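Retinol dehydratase (Spodoptera frugiperda, PDB 1FMJ) dehydrates retinol, using a fold of the sulfotransferase 1 family that holds retinol together with adenosine-3',5'-diphosphate. Local coordinates at residues S70-G75 and G220-T225; A184-D189 and G317-Y322; D189-S194 and D212-F217. All blocks are in the same frame, centred on the assembly; numbering follows the deposited sequence.

Contact 1. Residues S70-G75 and G220-T225. With A3P (adenosine-3'-5'-diphosphate), chain G.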
# COMPACT_ATOMS: atom_id res chain seq x y z
N SER A 70 -4.47 3.16 -1.75
CA SER A 70 -5.13 2.15 -0.94
C SER A 70 -4.45 2.03 0.40
O SER A 70 -3.36 2.57 0.60
CB SER A 70 -4.98 0.78 -1.60
OG SER A 70 -3.60 0.44 -1.61
N TYR A 71 -5.10 1.34 1.33
CA TYR A 71 -4.44 1.07 2.59
C TYR A 71 -3.67 -0.18 2.11
O TYR A 71 -4.23 -1.00 1.38
CB TYR A 71 -5.40 0.68 3.70
CG TYR A 71 -4.61 0.31 4.93
CD1 TYR A 71 -4.10 1.30 5.77
CD2 TYR A 71 -4.21 -1.00 5.14
CE1 TYR A 71 -3.19 0.99 6.78
CE2 TYR A 71 -3.31 -1.32 6.15
CZ TYR A 71 -2.80 -0.32 6.96
OH TYR A 71 -1.84 -0.63 7.89
N GLN A 72 -2.42 -0.33 2.52
CA GLN A 72 -1.62 -1.47 2.04
C GLN A 72 -2.22 -2.86 2.16
O GLN A 72 -2.98 -3.16 3.08
CB GLN A 72 -0.25 -1.47 2.71
CG GLN A 72 -0.27 -1.63 4.23
CD GLN A 72 1.06 -2.13 4.78
OE1 GLN A 72 1.19 -3.28 5.21
NE2 GLN A 72 2.07 -1.26 4.75
N ARG A 73 -1.87 -3.70 1.18
CA ARG A 73 -2.30 -5.10 1.10
C ARG A 73 -3.78 -5.24 0.77
O ARG A 73 -4.41 -6.22 1.13
CB ARG A 73 -1.98 -5.82 2.42
CG ARG A 73 -0.51 -5.68 2.84
CD ARG A 73 0.45 -6.06 1.71
NE ARG A 73 0.57 -7.51 1.52
CZ ARG A 73 1.18 -8.05 0.47
NH1 ARG A 73 1.69 -7.27 -0.46
NH2 ARG A 73 1.30 -9.37 0.36
N SER A 74 -4.31 -4.25 0.06
CA SER A 74 -5.71 -4.24 -0.31
C SER A 74 -5.95 -4.50 -1.79
O SER A 74 -7.08 -4.39 -2.26
CB SER A 74 -6.35 -2.91 0.06
OG SER A 74 -6.30 -2.70 1.46
N GLY A 75 -4.89 -4.81 -2.53
CA GLY A 75 -5.05 -5.07 -3.96
C GLY A 75 -4.41 -4.04 -4.88
O GLY A 75 -4.78 -3.92 -6.05
N GLY A 220 -5.07 1.31 15.59
CA GLY A 220 -4.50 2.41 14.84
C GLY A 220 -3.04 2.66 15.19
O GLY A 220 -2.57 3.80 15.16
N LEU A 221 -2.32 1.59 15.52
CA LEU A 221 -0.91 1.73 15.87
C LEU A 221 0.04 1.09 14.86
O LEU A 221 1.22 0.87 15.14
CB LEU A 221 -0.66 1.18 17.28
CG LEU A 221 -1.25 2.11 18.35
CD1 LEU A 221 -1.10 1.51 19.73
CD2 LEU A 221 -0.55 3.46 18.26
N TYR A 222 -0.48 0.76 13.68
CA TYR A 222 0.39 0.22 12.65
C TYR A 222 0.47 1.25 11.53
O TYR A 222 -0.30 2.22 11.50
CB TYR A 222 -0.09 -1.12 12.09
CG TYR A 222 0.95 -1.76 11.18
CD1 TYR A 222 2.22 -2.10 11.66
CD2 TYR A 222 0.68 -1.96 9.83
CE1 TYR A 222 3.20 -2.62 10.80
CE2 TYR A 222 1.65 -2.46 8.97
CZ TYR A 222 2.90 -2.79 9.45
OH TYR A 222 3.85 -3.26 8.58
N THR A 223 1.40 1.03 10.62
CA THR A 223 1.65 1.93 9.50
C THR A 223 0.42 2.43 8.74
O THR A 223 -0.39 1.66 8.23
CB THR A 223 2.63 1.27 8.50
OG1 THR A 223 3.77 0.77 9.22
CG2 THR A 223 3.11 2.28 7.45
N LEU A 224 0.30 3.76 8.69
CA LEU A 224 -0.77 4.48 8.02
C LEU A 224 -2.21 4.26 8.47
O LEU A 224 -3.15 4.65 7.77
CB LEU A 224 -0.64 4.33 6.50
CG LEU A 224 0.60 5.08 5.96
CD1 LEU A 224 0.74 4.85 4.48
CD2 LEU A 224 0.48 6.58 6.26
N THR A 225 -2.39 3.66 9.65
CA THR A 225 -3.72 3.50 10.22
C THR A 225 -3.89 4.87 10.92
O THR A 225 -2.94 5.66 10.96
CB THR A 225 -3.77 2.36 11.28
OG1 THR A 225 -2.80 2.62 12.31
CG2 THR A 225 -3.48 1.01 10.63
P1 A3P G . -2.78 -11.88 0.45
O1P A3P G . -1.71 -11.58 1.42
O2P A3P G . -2.43 -13.02 -0.42
O3P A3P G . -4.04 -12.16 1.16
P2 A3P G . -1.16 -4.99 -2.29
O4P A3P G . -0.76 -5.12 -3.70
O5P A3P G . -2.00 -3.79 -2.09
O6P A3P G . 0.05 -4.95 -1.42
O5' A3P G . -2.01 -6.26 -1.88
C5' A3P G . -1.48 -7.57 -1.94
C4' A3P G . -2.58 -8.62 -1.77
O4' A3P G . -3.16 -8.87 -3.08
C3' A3P G . -2.04 -9.97 -1.30
O3' A3P G . -3.03 -10.60 -0.46
C2' A3P G . -1.75 -10.65 -2.63
O2' A3P G . -1.46 -12.04 -2.62
C1' A3P G . -2.99 -10.25 -3.41
N9 A3P G . -2.82 -10.41 -4.86
C8 A3P G . -1.77 -9.99 -5.68
N7 A3P G . -1.91 -10.28 -6.94
C5 A3P G . -3.14 -10.94 -6.99
C6 A3P G . -3.90 -11.53 -8.06
N6 A3P G . -3.50 -11.53 -9.33
N1 A3P G . -5.12 -12.12 -7.74
C2 A3P G . -5.57 -12.15 -6.45
N3 A3P G . -4.94 -11.62 -5.35
C4 A3P G . -3.72 -11.03 -5.70
O HOH W 1 3.36 -4.71 6.53
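Tyr71 reaches from the nucleotide-binding loop to the turn at Tyr222-Thr225, and its hydroxyl meets the backbone there. CG stands anti to the backbone N (chi1 176°), beside the carbonyl carbon, and from there the ring carries its hydroxyl to the turn. Tyr71 CE1 lies 3.2 Å from Thr223 O, with Leu224 O also near the ring edge, beside CD1 and CE1. At the tip, Tyr71 OH donates to Thr223 O over 2.7 Å, lying in the carbonyl plane at a C=O...O angle of 158°. Tyr71 OH also has Thr225 CG2 at 3.6 Å and the edge of the Tyr222 ring beside it. Tyrosine suits the place, being long enough to span the gap and able to donate at its end. The acceptor is the carbonyl of the central peptide of a type II turn, in which Leu224 takes the residue position of positive phi. Alongside, one water bridges the segments: it donates to Gln72 OE1 (2.9 Å) and accepts from Tyr222 OH (2.6 Å). Further along, Gly75 N donates to the 5'-phosphate atom O5P of the nucleotide at 3.1 Å, in the phosphate-binding loop of sulfotransferases, akin to a P-loop. The contact thus rests on one direct hydrogen bond and one water bridge at the tips of its long side chains, although the buried Leu224 O has no polar partner in the model.

Contact 2. Residues A184-D189 and G317-Y322. With HG (mercury (II) ion), chain E; A3P (adenosine-3'-5'-diphosphate), chain G.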
# COMPACT_ATOMS: atom_id res chain seq x y z
N ALA A 184 -10.00 -0.96 -1.45
CA ALA A 184 -10.33 -1.25 -0.06
C ALA A 184 -10.53 -2.76 0.01
O ALA A 184 -10.87 -3.40 -0.98
CB ALA A 184 -11.60 -0.54 0.37
N ARG A 185 -10.32 -3.33 1.19
CA ARG A 185 -10.44 -4.76 1.38
C ARG A 185 -10.83 -5.02 2.83
O ARG A 185 -10.49 -4.23 3.70
CB ARG A 185 -9.09 -5.42 1.08
CG ARG A 185 -9.07 -6.94 1.13
CD ARG A 185 -7.64 -7.47 0.96
NE ARG A 185 -7.61 -8.93 0.92
CZ ARG A 185 -6.51 -9.66 0.86
NH1 ARG A 185 -5.31 -9.08 0.83
NH2 ARG A 185 -6.61 -10.99 0.83
N ASP A 186 -11.54 -6.11 3.07
CA ASP A 186 -11.96 -6.47 4.43
C ASP A 186 -10.74 -6.25 5.32
O ASP A 186 -9.68 -6.81 5.05
CB ASP A 186 -12.37 -7.94 4.46
CG ASP A 186 -12.98 -8.36 5.79
OD1 ASP A 186 -12.42 -8.04 6.86
OD2 ASP A 186 -14.04 -9.01 5.74
N PRO A 187 -10.87 -5.45 6.39
CA PRO A 187 -9.79 -5.14 7.33
C PRO A 187 -9.11 -6.36 7.96
O PRO A 187 -7.91 -6.34 8.25
CB PRO A 187 -10.48 -4.29 8.40
CG PRO A 187 -11.73 -3.81 7.76
CD PRO A 187 -12.16 -4.94 6.89
N ARG A 188 -9.88 -7.41 8.19
CA ARG A 188 -9.34 -8.61 8.81
C ARG A 188 -8.32 -9.33 7.94
O ARG A 188 -7.29 -9.79 8.44
CB ARG A 188 -10.48 -9.52 9.25
CG ARG A 188 -11.29 -8.88 10.37
CD ARG A 188 -12.66 -9.51 10.54
NE ARG A 188 -13.46 -9.36 9.34
CZ ARG A 188 -14.74 -9.67 9.26
NH1 ARG A 188 -15.37 -10.16 10.32
NH2 ARG A 188 -15.40 -9.49 8.12
N ASP A 189 -8.59 -9.41 6.64
CA ASP A 189 -7.67 -10.04 5.69
C ASP A 189 -6.48 -9.11 5.43
O ASP A 189 -5.38 -9.57 5.12
CB ASP A 189 -8.37 -10.34 4.37
CG ASP A 189 -9.36 -11.47 4.48
OD1 ASP A 189 -9.08 -12.42 5.25
OD2 ASP A 189 -10.41 -11.43 3.79
N GLY A 317 -11.38 -13.96 2.94
CA GLY A 317 -11.95 -14.74 4.02
C GLY A 317 -11.00 -15.64 4.79
O GLY A 317 -11.43 -16.37 5.69
N CYS A 318 -9.71 -15.60 4.46
CA CYS A 318 -8.75 -16.44 5.17
C CYS A 318 -8.51 -15.97 6.59
O CYS A 318 -7.88 -16.68 7.39
CB CYS A 318 -7.42 -16.49 4.42
SG CYS A 318 -7.50 -17.32 2.81
N TRP A 319 -9.00 -14.78 6.92
CA TRP A 319 -8.81 -14.25 8.26
C TRP A 319 -9.38 -15.22 9.30
O TRP A 319 -8.92 -15.26 10.44
CB TRP A 319 -9.49 -12.88 8.42
CG TRP A 319 -10.98 -12.92 8.29
CD1 TRP A 319 -11.70 -12.79 7.13
CD2 TRP A 319 -11.93 -13.11 9.34
NE1 TRP A 319 -13.05 -12.88 7.41
CE2 TRP A 319 -13.22 -13.07 8.76
CE3 TRP A 319 -11.82 -13.30 10.73
CZ2 TRP A 319 -14.39 -13.22 9.51
CZ3 TRP A 319 -12.99 -13.45 11.48
CH2 TRP A 319 -14.26 -13.41 10.86
N ARG A 320 -10.37 -16.02 8.90
CA ARG A 320 -10.97 -16.98 9.82
C ARG A 320 -9.97 -18.02 10.34
O ARG A 320 -10.19 -18.64 11.39
CB ARG A 320 -12.15 -17.69 9.15
CG ARG A 320 -13.34 -16.76 8.86
CD ARG A 320 -14.57 -17.55 8.48
NE ARG A 320 -15.77 -16.71 8.36
CZ ARG A 320 -16.37 -16.09 9.38
NH1 ARG A 320 -15.88 -16.18 10.61
NH2 ARG A 320 -17.47 -15.38 9.16
N ASP A 321 -8.88 -18.22 9.61
CA ASP A 321 -7.85 -19.17 10.02
C ASP A 321 -6.85 -18.53 10.97
O ASP A 321 -5.98 -19.22 11.50
CB ASP A 321 -7.07 -19.71 8.82
CG ASP A 321 -7.93 -20.53 7.89
OD1 ASP A 321 -8.64 -21.42 8.38
OD2 ASP A 321 -7.88 -20.27 6.66
N TYR A 322 -6.98 -17.23 11.18
CA TYR A 322 -6.06 -16.49 12.05
C TYR A 322 -6.66 -15.85 13.29
O TYR A 322 -5.94 -15.48 14.21
CB TYR A 322 -5.36 -15.39 11.25
CG TYR A 322 -4.40 -15.86 10.19
CD1 TYR A 322 -4.86 -16.37 8.98
CD2 TYR A 322 -3.02 -15.77 10.39
CE1 TYR A 322 -3.97 -16.77 7.99
CE2 TYR A 322 -2.12 -16.17 9.41
CZ TYR A 322 -2.60 -16.67 8.21
OH TYR A 322 -1.71 -17.05 7.23
HG HG E . -8.44 -19.71 3.45
P1 A3P G . -2.78 -11.88 0.45
O1P A3P G . -1.71 -11.58 1.42
O2P A3P G . -2.43 -13.02 -0.42
O3P A3P G . -4.04 -12.16 1.16
P2 A3P G . -1.16 -4.99 -2.29
O4P A3P G . -0.76 -5.12 -3.70
O5P A3P G . -2.00 -3.79 -2.09
O6P A3P G . 0.05 -4.95 -1.42
O5' A3P G . -2.01 -6.26 -1.88
C5' A3P G . -1.48 -7.57 -1.94
C4' A3P G . -2.58 -8.62 -1.77
O4' A3P G . -3.16 -8.87 -3.08
C3' A3P G . -2.04 -9.97 -1.30
O3' A3P G . -3.03 -10.60 -0.46
C2' A3P G . -1.75 -10.65 -2.63
O2' A3P G . -1.46 -12.04 -2.62
C1' A3P G . -2.99 -10.25 -3.41
N9 A3P G . -2.82 -10.41 -4.86
C8 A3P G . -1.77 -9.99 -5.68
N7 A3P G . -1.91 -10.28 -6.94
C5 A3P G . -3.14 -10.94 -6.99
C6 A3P G . -3.90 -11.53 -8.06
N6 A3P G . -3.50 -11.53 -9.33
N1 A3P G . -5.12 -12.12 -7.74
C2 A3P G . -5.57 -12.15 -6.45
N3 A3P G . -4.94 -11.62 -5.35
C4 A3P G . -3.72 -11.03 -5.70
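Arg188 and Trp319 run side by side, pointing the same way, with the guanidinium lying nearly flat on the indole at a plane angle of 15°. CD of Arg188 sits over the centre of the six-membered ring, 3.8 Å from its centroid, a CH-pi contact. Beyond it the cation is off-centre, and Arg188 NH1 comes to 3.3 Å from Trp319 CZ2. A bend at chi3 (-61°) turns NE aside from an otherwise extended chain. The guanidinium is kept from rotating by Asp186, which it grips side-on: NE donates to OD1 and NH2 to OD2 (2.8 Å), each carboxylate oxygen using its syn lone pair. Asp186 OD1 also accepts from Arg188 N, so this aspartate caps helix 187-200 as well. Arg320 CG covers the opposite indole face.

Asp189 crosses Trp319 obliquely and holds its backbone instead. OD2 takes Gly317 N at 2.8 Å, nearly straight at 169°, while OD1 takes Trp319 N at 2.9 Å. Glycine is called for at 317 by its backbone angles, and with Trp319 it ends the RKGxxGxW motif of sulfotransferases. Cys318 SG binds the mercury ion of this derivative at 2.6 Å.

On the nucleotide side, extended Arg185 donates from NH2 to the 3'-phosphate atom O3P at 2.8 Å. The contact joins the start of helix 187-200, just after strand 179-184, to the 3-10 turn leading into helix 325-338, whose Ala331 and Ile335 touch Arg188 while Thr328 touches Trp319.

Contact 3. Residues D189-S194 and D212-F217. With A3P (adenosine-3'-5'-diphosphate), chain G.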
# COMPACT_ATOMS: atom_id res chain seq x y z
N ASP A 189 -8.59 -9.41 6.64
CA ASP A 189 -7.67 -10.04 5.69
C ASP A 189 -6.48 -9.11 5.43
O ASP A 189 -5.38 -9.57 5.12
CB ASP A 189 -8.37 -10.34 4.37
CG ASP A 189 -9.36 -11.47 4.48
OD1 ASP A 189 -9.08 -12.42 5.25
OD2 ASP A 189 -10.41 -11.43 3.79
N VAL A 190 -6.73 -7.81 5.51
CA VAL A 190 -5.68 -6.81 5.32
C VAL A 190 -4.68 -6.98 6.47
O VAL A 190 -3.47 -6.90 6.27
CB VAL A 190 -6.28 -5.36 5.38
CG1 VAL A 190 -5.16 -4.35 5.46
CG2 VAL A 190 -7.14 -5.09 4.15
N ALA A 191 -5.20 -7.22 7.67
CA ALA A 191 -4.36 -7.40 8.85
C ALA A 191 -3.49 -8.63 8.66
O ALA A 191 -2.28 -8.59 8.90
CB ALA A 191 -5.23 -7.54 10.09
N VAL A 192 -4.10 -9.73 8.22
CA VAL A 192 -3.34 -10.97 7.98
C VAL A 192 -2.29 -10.74 6.89
O VAL A 192 -1.14 -11.12 7.04
CB VAL A 192 -4.27 -12.13 7.55
CG1 VAL A 192 -3.44 -13.35 7.11
CG2 VAL A 192 -5.15 -12.53 8.70
N SER A 193 -2.68 -10.09 5.80
CA SER A 193 -1.72 -9.85 4.72
C SER A 193 -0.63 -8.88 5.16
O SER A 193 0.52 -9.00 4.75
CB SER A 193 -2.41 -9.32 3.46
OG SER A 193 -1.48 -9.21 2.40
N SER A 194 -1.00 -7.91 5.99
CA SER A 194 -0.03 -6.93 6.47
C SER A 194 0.93 -7.62 7.44
O SER A 194 2.11 -7.29 7.49
CB SER A 194 -0.75 -5.77 7.16
OG SER A 194 -1.48 -5.00 6.22
N ASP A 212 -0.63 -10.12 18.32
CA ASP A 212 0.03 -8.90 18.76
C ASP A 212 -0.04 -7.90 17.60
O ASP A 212 -0.15 -6.70 17.80
CB ASP A 212 1.50 -9.12 19.09
CG ASP A 212 1.71 -10.06 20.25
OD1 ASP A 212 0.90 -10.03 21.19
OD2 ASP A 212 2.71 -10.81 20.21
N PHE A 213 0.05 -8.42 16.39
CA PHE A 213 -0.01 -7.57 15.21
C PHE A 213 -1.42 -7.00 15.10
O PHE A 213 -1.60 -5.82 14.79
CB PHE A 213 0.34 -8.36 13.95
CG PHE A 213 0.43 -7.50 12.72
CD1 PHE A 213 1.58 -6.76 12.45
CD2 PHE A 213 -0.65 -7.39 11.85
CE1 PHE A 213 1.65 -5.91 11.34
CE2 PHE A 213 -0.59 -6.54 10.74
CZ PHE A 213 0.56 -5.80 10.49
N TRP A 214 -2.42 -7.84 15.38
CA TRP A 214 -3.82 -7.42 15.32
C TRP A 214 -4.17 -6.35 16.35
O TRP A 214 -4.94 -5.44 16.06
CB TRP A 214 -4.75 -8.63 15.50
CG TRP A 214 -6.17 -8.24 15.83
CD1 TRP A 214 -6.80 -8.38 17.04
CD2 TRP A 214 -7.13 -7.67 14.94
NE1 TRP A 214 -8.09 -7.93 16.95
CE2 TRP A 214 -8.32 -7.49 15.68
CE3 TRP A 214 -7.10 -7.30 13.59
CZ2 TRP A 214 -9.48 -6.95 15.10
CZ3 TRP A 214 -8.25 -6.76 13.02
CH2 TRP A 214 -9.43 -6.59 13.78
N GLU A 215 -3.63 -6.48 17.55
CA GLU A 215 -3.88 -5.50 18.60
C GLU A 215 -3.42 -4.13 18.10
O GLU A 215 -4.13 -3.13 18.23
CB GLU A 215 -3.10 -5.84 19.87
CG GLU A 215 -3.54 -7.10 20.59
CD GLU A 215 -4.99 -7.03 21.06
OE1 GLU A 215 -5.46 -5.90 21.36
OE2 GLU A 215 -5.64 -8.10 21.15
N MET A 216 -2.22 -4.11 17.55
CA MET A 216 -1.60 -2.89 17.04
C MET A 216 -2.39 -2.33 15.86
O MET A 216 -2.76 -1.16 15.85
CB MET A 216 -0.16 -3.21 16.62
CG MET A 216 0.59 -2.10 15.89
SD MET A 216 2.38 -2.48 15.75
CE MET A 216 2.34 -4.21 15.17
N PHE A 217 -2.66 -3.19 14.89
CA PHE A 217 -3.39 -2.79 13.70
C PHE A 217 -4.80 -2.23 13.92
O PHE A 217 -5.15 -1.22 13.31
CB PHE A 217 -3.49 -3.95 12.71
CG PHE A 217 -4.27 -3.63 11.48
CD1 PHE A 217 -3.68 -2.93 10.43
CD2 PHE A 217 -5.59 -4.01 11.36
CE1 PHE A 217 -4.39 -2.64 9.27
CE2 PHE A 217 -6.32 -3.72 10.20
CZ PHE A 217 -5.72 -3.04 9.16
P1 A3P G . -2.78 -11.88 0.45
O1P A3P G . -1.71 -11.58 1.42
O2P A3P G . -2.43 -13.02 -0.42
O3P A3P G . -4.04 -12.16 1.16
P2 A3P G . -1.16 -4.99 -2.29
O4P A3P G . -0.76 -5.12 -3.70
O5P A3P G . -2.00 -3.79 -2.09
O6P A3P G . 0.05 -4.95 -1.42
O5' A3P G . -2.01 -6.26 -1.88
C5' A3P G . -1.48 -7.57 -1.94
C4' A3P G . -2.58 -8.62 -1.77
O4' A3P G . -3.16 -8.87 -3.08
C3' A3P G . -2.04 -9.97 -1.30
O3' A3P G . -3.03 -10.60 -0.46
C2' A3P G . -1.75 -10.65 -2.63
O2' A3P G . -1.46 -12.04 -2.62
C1' A3P G . -2.99 -10.25 -3.41
N9 A3P G . -2.82 -10.41 -4.86
C8 A3P G . -1.77 -9.99 -5.68
N7 A3P G . -1.91 -10.28 -6.94
C5 A3P G . -3.14 -10.94 -6.99
C6 A3P G . -3.90 -11.53 -8.06
N6 A3P G . -3.50 -11.53 -9.33
N1 A3P G . -5.12 -12.12 -7.74
C2 A3P G . -5.57 -12.15 -6.45
N3 A3P G . -4.94 -11.62 -5.35
C4 A3P G . -3.72 -11.03 -5.70
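Val190 O is gripped twice by Ser194, through the backbone N at 2.7 Å and through OG at 2.8 Å, the two donors arriving from opposite faces of the carbonyl plane. Serine suits the place: its short side chain can fold the hydroxyl back, because OG stands anti to its own carbonyl carbon, beside the backbone N (chi1 -68°). That leaves CB to meet the facing helix, where it lies 3.6 Å from Phe213 CZ. Phe213 CE2 also comes to 3.2 Å from Ala191 O.

Ala191 is the close point of the two helices. Its CB meets the edge of the Trp214 ring, 4.0 Å from CE3, and reaches Phe217 CD2 at 3.8 Å in an off-centre CH-pi contact, with its CA over the face of the same ring. A methyl suits this place, bounded as it is by two aromatic rings. Val190 CG1 crosses to Phe217 CZ.

In the sulfotransferase fold, helix 187-200 follows strand 179-184 of the parallel sheet, and helix 210-218 packs on it; the axes of the segments 189-194 and 212-217 approach to 10.0 Å, with 122° between their N-to-C directions. An alanine in place of Phe213 would probably open a gap beside Ser194 CB and Ala191 O and leave Tyr222 without its edge-to-face ring partner.

The side of helix 187-200 turned from helix 210-218 carries Ser193, whose OG donates to O1P of the nucleotide's 3'-phosphate at 2.6 Å and accepts from Arg73 NE. Trp214 NE1, for its part, is hydrogen-bonded to Gln330 of helix 325-338.

How the contacts relate
All three contacts touch the bound adenosine-3',5'-diphosphate. Contact 1 serves its 5'-phosphate, while contacts 2 and 3, whose centres are about 9 Å apart, bring Arg185 and Ser193 to its 3'-phosphate. Helix 187-200 links these last two, and both include Asp189, which makes its cross-contact bonds in contact 2. Contact 1 is tied to contact 2, about 13 Å away between centres, by a probable hydrogen bond from Arg185 NH1 to Arg73 O (3.0 Å), and to contact 3 by Arg73 NE with Ser193 OG (2.8 Å). Along the chain, contact 3 is nested inside the loops closed by both others. Retinol lies nearer contact 1 than contact 3: about 5 Å from the Gln72 side chain, against about 9 Å from that of Ser194.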